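Local coordinates for cysteine-rich repeat secretory protein 2 (Arabidopsis thaliana, PDB 6GRE) that modulates cell-to-cell trafficking by lowering plasmodesmal permeability through regulation of callose deposition, and supports innate immunity and systemic acquired resistance, at residues S76-A88 with F97-N109. Sequence-based numbering, arbitrary orientation. Where two conformers were deposited one is given.
Sequences STCVSSAVAQVGA and FLQMENCLIRYDN. With NAG (2-acetamido-2-deoxy-beta-D-glucopyranose), chain C.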
# COMPACT_ATOMS: atom_id res chain seq x y z
N SER A 76 -5.38 -11.38 -7.86
CA SER A 76 -6.08 -12.37 -7.03
C SER A 76 -5.10 -13.11 -6.12
O SER A 76 -5.36 -13.25 -4.93
CB SER A 76 -6.85 -13.35 -7.87
OG SER A 76 -7.63 -12.65 -8.82
N THR A 77 -3.98 -13.59 -6.68
CA THR A 77 -3.01 -14.35 -5.92
C THR A 77 -2.48 -13.54 -4.74
O THR A 77 -2.35 -14.03 -3.61
CB THR A 77 -1.86 -14.83 -6.81
OG1 THR A 77 -2.45 -15.66 -7.82
CG2 THR A 77 -0.80 -15.58 -6.03
N CYS A 78 -2.14 -12.28 -5.01
CA CYS A 78 -1.59 -11.40 -3.99
C CYS A 78 -2.62 -11.15 -2.88
O CYS A 78 -2.32 -11.28 -1.71
CB CYS A 78 -1.12 -10.09 -4.60
SG CYS A 78 -0.16 -9.08 -3.44
N VAL A 79 -3.82 -10.75 -3.28
CA VAL A 79 -4.83 -10.36 -2.32
C VAL A 79 -5.25 -11.58 -1.49
O VAL A 79 -5.44 -11.47 -0.28
CB VAL A 79 -6.02 -9.67 -3.01
CG1 VAL A 79 -7.20 -9.49 -2.08
CG2 VAL A 79 -5.58 -8.34 -3.59
N SER A 80 -5.37 -12.74 -2.14
CA SER A 80 -5.67 -13.98 -1.42
C SER A 80 -4.63 -14.24 -0.33
O SER A 80 -4.99 -14.60 0.79
CB SER A 80 -5.75 -15.14 -2.36
OG SER A 80 -6.88 -15.01 -3.20
N SER A 81 -3.35 -14.07 -0.69
CA SER A 81 -2.25 -14.29 0.22
C SER A 81 -2.30 -13.26 1.36
O SER A 81 -2.04 -13.59 2.53
CB SER A 81 -0.92 -14.24 -0.50
OG SER A 81 0.14 -14.31 0.44
N ALA A 82 -2.62 -12.01 1.02
CA ALA A 82 -2.70 -10.98 2.04
C ALA A 82 -3.79 -11.36 3.05
O ALA A 82 -3.58 -11.22 4.24
CB ALA A 82 -2.97 -9.63 1.41
N VAL A 83 -4.95 -11.77 2.54
CA VAL A 83 -6.07 -12.13 3.41
C VAL A 83 -5.66 -13.32 4.30
O VAL A 83 -5.98 -13.34 5.50
CB VAL A 83 -7.33 -12.45 2.58
CG1 VAL A 83 -8.38 -13.15 3.44
CG2 VAL A 83 -7.91 -11.19 1.94
N ALA A 84 -4.93 -14.28 3.73
CA ALA A 84 -4.52 -15.50 4.45
C ALA A 84 -3.51 -15.18 5.56
O ALA A 84 -3.39 -15.96 6.51
CB ALA A 84 -3.97 -16.51 3.48
N GLN A 85 -2.78 -14.06 5.42
CA GLN A 85 -1.67 -13.68 6.32
C GLN A 85 -2.14 -12.70 7.40
O GLN A 85 -1.60 -12.70 8.53
CB GLN A 85 -0.54 -13.00 5.54
CG GLN A 85 0.23 -13.94 4.62
CD GLN A 85 1.44 -13.26 4.01
OE1 GLN A 85 2.47 -13.11 4.66
NE2 GLN A 85 1.33 -12.86 2.76
N VAL A 86 -3.10 -11.83 7.06
CA VAL A 86 -3.48 -10.74 7.94
C VAL A 86 -4.17 -11.32 9.18
O VAL A 86 -4.02 -10.78 10.27
CB VAL A 86 -4.34 -9.66 7.24
CG1 VAL A 86 -5.75 -10.13 6.92
CG2 VAL A 86 -4.35 -8.38 8.06
N GLY A 87 -4.94 -12.40 9.01
CA GLY A 87 -5.61 -13.06 10.12
C GLY A 87 -4.61 -13.51 11.17
O GLY A 87 -4.77 -13.26 12.34
N ALA A 88 -3.52 -14.14 10.72
CA ALA A 88 -2.45 -14.61 11.61
C ALA A 88 -1.78 -13.44 12.34
O ALA A 88 -1.42 -13.55 13.50
CB ALA A 88 -1.45 -15.39 10.80
N PHE A 97 -3.83 -3.57 8.49
CA PHE A 97 -3.22 -3.04 7.28
C PHE A 97 -2.06 -3.96 6.93
O PHE A 97 -1.11 -3.99 7.71
CB PHE A 97 -2.81 -1.58 7.55
CG PHE A 97 -2.24 -0.79 6.39
CD1 PHE A 97 -2.27 -1.28 5.09
CD2 PHE A 97 -1.73 0.49 6.58
CE1 PHE A 97 -1.74 -0.57 4.03
CE2 PHE A 97 -1.20 1.20 5.51
CZ PHE A 97 -1.23 0.69 4.24
N LEU A 98 -2.15 -4.66 5.81
CA LEU A 98 -1.09 -5.54 5.38
C LEU A 98 -0.61 -5.10 4.00
O LEU A 98 -1.40 -5.02 3.07
CB LEU A 98 -1.59 -6.98 5.37
CG LEU A 98 -0.54 -8.05 5.15
CD1 LEU A 98 0.38 -8.16 6.35
CD2 LEU A 98 -1.20 -9.39 4.90
N GLN A 99 0.69 -4.78 3.92
CA GLN A 99 1.33 -4.37 2.70
C GLN A 99 2.25 -5.49 2.25
O GLN A 99 3.10 -5.92 3.01
CB GLN A 99 2.17 -3.11 2.90
CG GLN A 99 2.85 -2.63 1.63
CD GLN A 99 1.90 -1.95 0.68
OE1 GLN A 99 1.30 -0.95 1.03
NE2 GLN A 99 1.77 -2.50 -0.52
N MET A 100 2.04 -5.94 1.02
CA MET A 100 2.91 -6.85 0.29
C MET A 100 3.56 -6.08 -0.86
O MET A 100 3.20 -4.95 -1.14
CB MET A 100 2.10 -8.02 -0.26
CG MET A 100 1.66 -8.92 0.86
SD MET A 100 0.48 -10.18 0.39
CE MET A 100 1.48 -11.20 -0.69
N GLU A 101 4.52 -6.71 -1.52
CA GLU A 101 5.18 -6.08 -2.63
C GLU A 101 4.15 -5.64 -3.69
O GLU A 101 4.22 -4.51 -4.17
CB GLU A 101 6.20 -7.05 -3.22
CG GLU A 101 7.08 -6.43 -4.28
CD GLU A 101 8.16 -5.45 -3.84
OE1 GLU A 101 8.30 -5.19 -2.61
OE2 GLU A 101 8.88 -4.96 -4.73
N ASN A 102 3.19 -6.51 -4.00
CA ASN A 102 2.34 -6.29 -5.17
C ASN A 102 0.89 -5.91 -4.79
O ASN A 102 0.09 -5.67 -5.68
CB ASN A 102 2.32 -7.53 -6.05
CG ASN A 102 3.63 -7.70 -6.78
OD1 ASN A 102 4.42 -6.77 -6.84
ND2 ASN A 102 3.84 -8.89 -7.33
N CYS A 103 0.58 -5.80 -3.51
CA CYS A 103 -0.80 -5.43 -3.12
C CYS A 103 -0.83 -5.05 -1.65
O CYS A 103 0.09 -5.32 -0.90
CB CYS A 103 -1.83 -6.54 -3.38
SG CYS A 103 -1.58 -8.02 -2.37
N LEU A 104 -1.94 -4.39 -1.26
CA LEU A 104 -2.24 -4.16 0.15
C LEU A 104 -3.71 -4.50 0.40
O LEU A 104 -4.52 -4.44 -0.53
CB LEU A 104 -1.94 -2.71 0.54
CG LEU A 104 -2.77 -1.62 -0.15
CD1 LEU A 104 -4.09 -1.33 0.59
CD2 LEU A 104 -1.97 -0.34 -0.33
N ILE A 105 -4.02 -4.80 1.66
CA ILE A 105 -5.38 -4.81 2.16
C ILE A 105 -5.43 -3.95 3.43
O ILE A 105 -4.44 -3.86 4.16
CB ILE A 105 -5.89 -6.24 2.40
CG1 ILE A 105 -5.06 -7.00 3.42
CG2 ILE A 105 -6.03 -6.97 1.08
CD1 ILE A 105 -5.68 -8.31 3.87
N ARG A 106 -6.57 -3.31 3.66
CA ARG A 106 -6.69 -2.42 4.78
C ARG A 106 -8.15 -2.39 5.23
O ARG A 106 -9.04 -2.25 4.39
CB ARG A 106 -6.19 -1.02 4.41
CG ARG A 106 -6.06 -0.04 5.56
CD ARG A 106 -5.49 1.26 5.00
NE ARG A 106 -5.23 2.25 6.03
CZ ARG A 106 -4.34 3.23 5.92
NH1 ARG A 106 -3.78 3.45 4.75
NH2 ARG A 106 -4.03 3.96 6.98
N TYR A 107 -8.35 -2.49 6.54
CA TYR A 107 -9.70 -2.42 7.10
C TYR A 107 -9.66 -1.70 8.45
O TYR A 107 -8.67 -1.65 9.12
CB TYR A 107 -10.29 -3.82 7.21
CG TYR A 107 -9.49 -4.81 8.02
CD1 TYR A 107 -9.61 -4.89 9.40
CD2 TYR A 107 -8.65 -5.71 7.40
CE1 TYR A 107 -8.88 -5.82 10.12
CE2 TYR A 107 -7.92 -6.64 8.10
CZ TYR A 107 -8.06 -6.72 9.47
OH TYR A 107 -7.36 -7.68 10.13
N ASP A 108 -10.82 -1.14 8.82
CA ASP A 108 -10.96 -0.40 10.02
C ASP A 108 -12.45 -0.33 10.35
O ASP A 108 -13.28 -0.67 9.51
CB ASP A 108 -10.34 1.00 9.86
CG ASP A 108 -10.00 1.69 11.17
OD1 ASP A 108 -10.21 1.09 12.23
OD2 ASP A 108 -9.52 2.83 11.10
N ASN A 109 -12.75 0.13 11.57
CA ASN A 109 -14.13 0.23 12.08
C ASN A 109 -14.68 1.66 11.89
O ASN A 109 -15.68 2.02 12.47
CB ASN A 109 -14.20 -0.25 13.53
CG ASN A 109 -13.62 0.73 14.52
OD1 ASN A 109 -12.68 1.48 14.22
ND2 ASN A 109 -14.19 0.76 15.72
C1 NAG C . -13.77 1.63 16.79
C2 NAG C . -14.91 2.51 17.30
C3 NAG C . -14.44 3.39 18.44
C4 NAG C . -13.83 2.52 19.52
C5 NAG C . -12.78 1.54 18.96
C6 NAG C . -12.39 0.49 19.98
C7 NAG C . -16.58 3.11 15.63
C8 NAG C . -17.01 4.10 14.60
N2 NAG C . -15.45 3.38 16.28
O3 NAG C . -15.57 4.10 18.95
O4 NAG C . -13.23 3.36 20.52
O5 NAG C . -13.29 0.81 17.84
O6 NAG C . -13.55 -0.27 20.38
O7 NAG C . -17.24 2.10 15.87
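A disulfide joins C78 SG to C103 SG (2.1 Å) and ties helix 72-90 to the start of strand 103-108, just past the turn that links it to strand 96-99. C78 sends its sulfur anti to the backbone N (chi1 -170°), toward the sheet. Beside the bridge M100 reaches up with SD against the A82 methyl (SD to CB 3.6 Å), and the bend at chi3 (67°) turns CE toward S81 OG (3.6 Å). Q85 comes from the opposite direction, its NE2 3.7 Å from M100 SD; that amide is hydrogen-bonded to the backbone O of N7 and only weakly to S81. Farther along, I105 and V86 meet tip to tip, CD1 to CG1 3.6 Å, while L98 presses CD2 close to A82 O (3.1 Å). V86 CG2 meets the Y107 ring obliquely, 3.7 Å from OH, and the Y107 side chain also touches L28 and L31 of helix 23-38. Strand 103-108 runs at 43° to helical segment 76-88 within the first Gnk2-homologous domain, whose five-stranded antiparallel sheet carries both strands. The chemistry is apolar and sulfur-rich: one covalent bond fixes an end of the interface, and mostly aliphatic and sulfur contacts make up the rest, consistent with a disulfide-stabilised, probably extracellular domain.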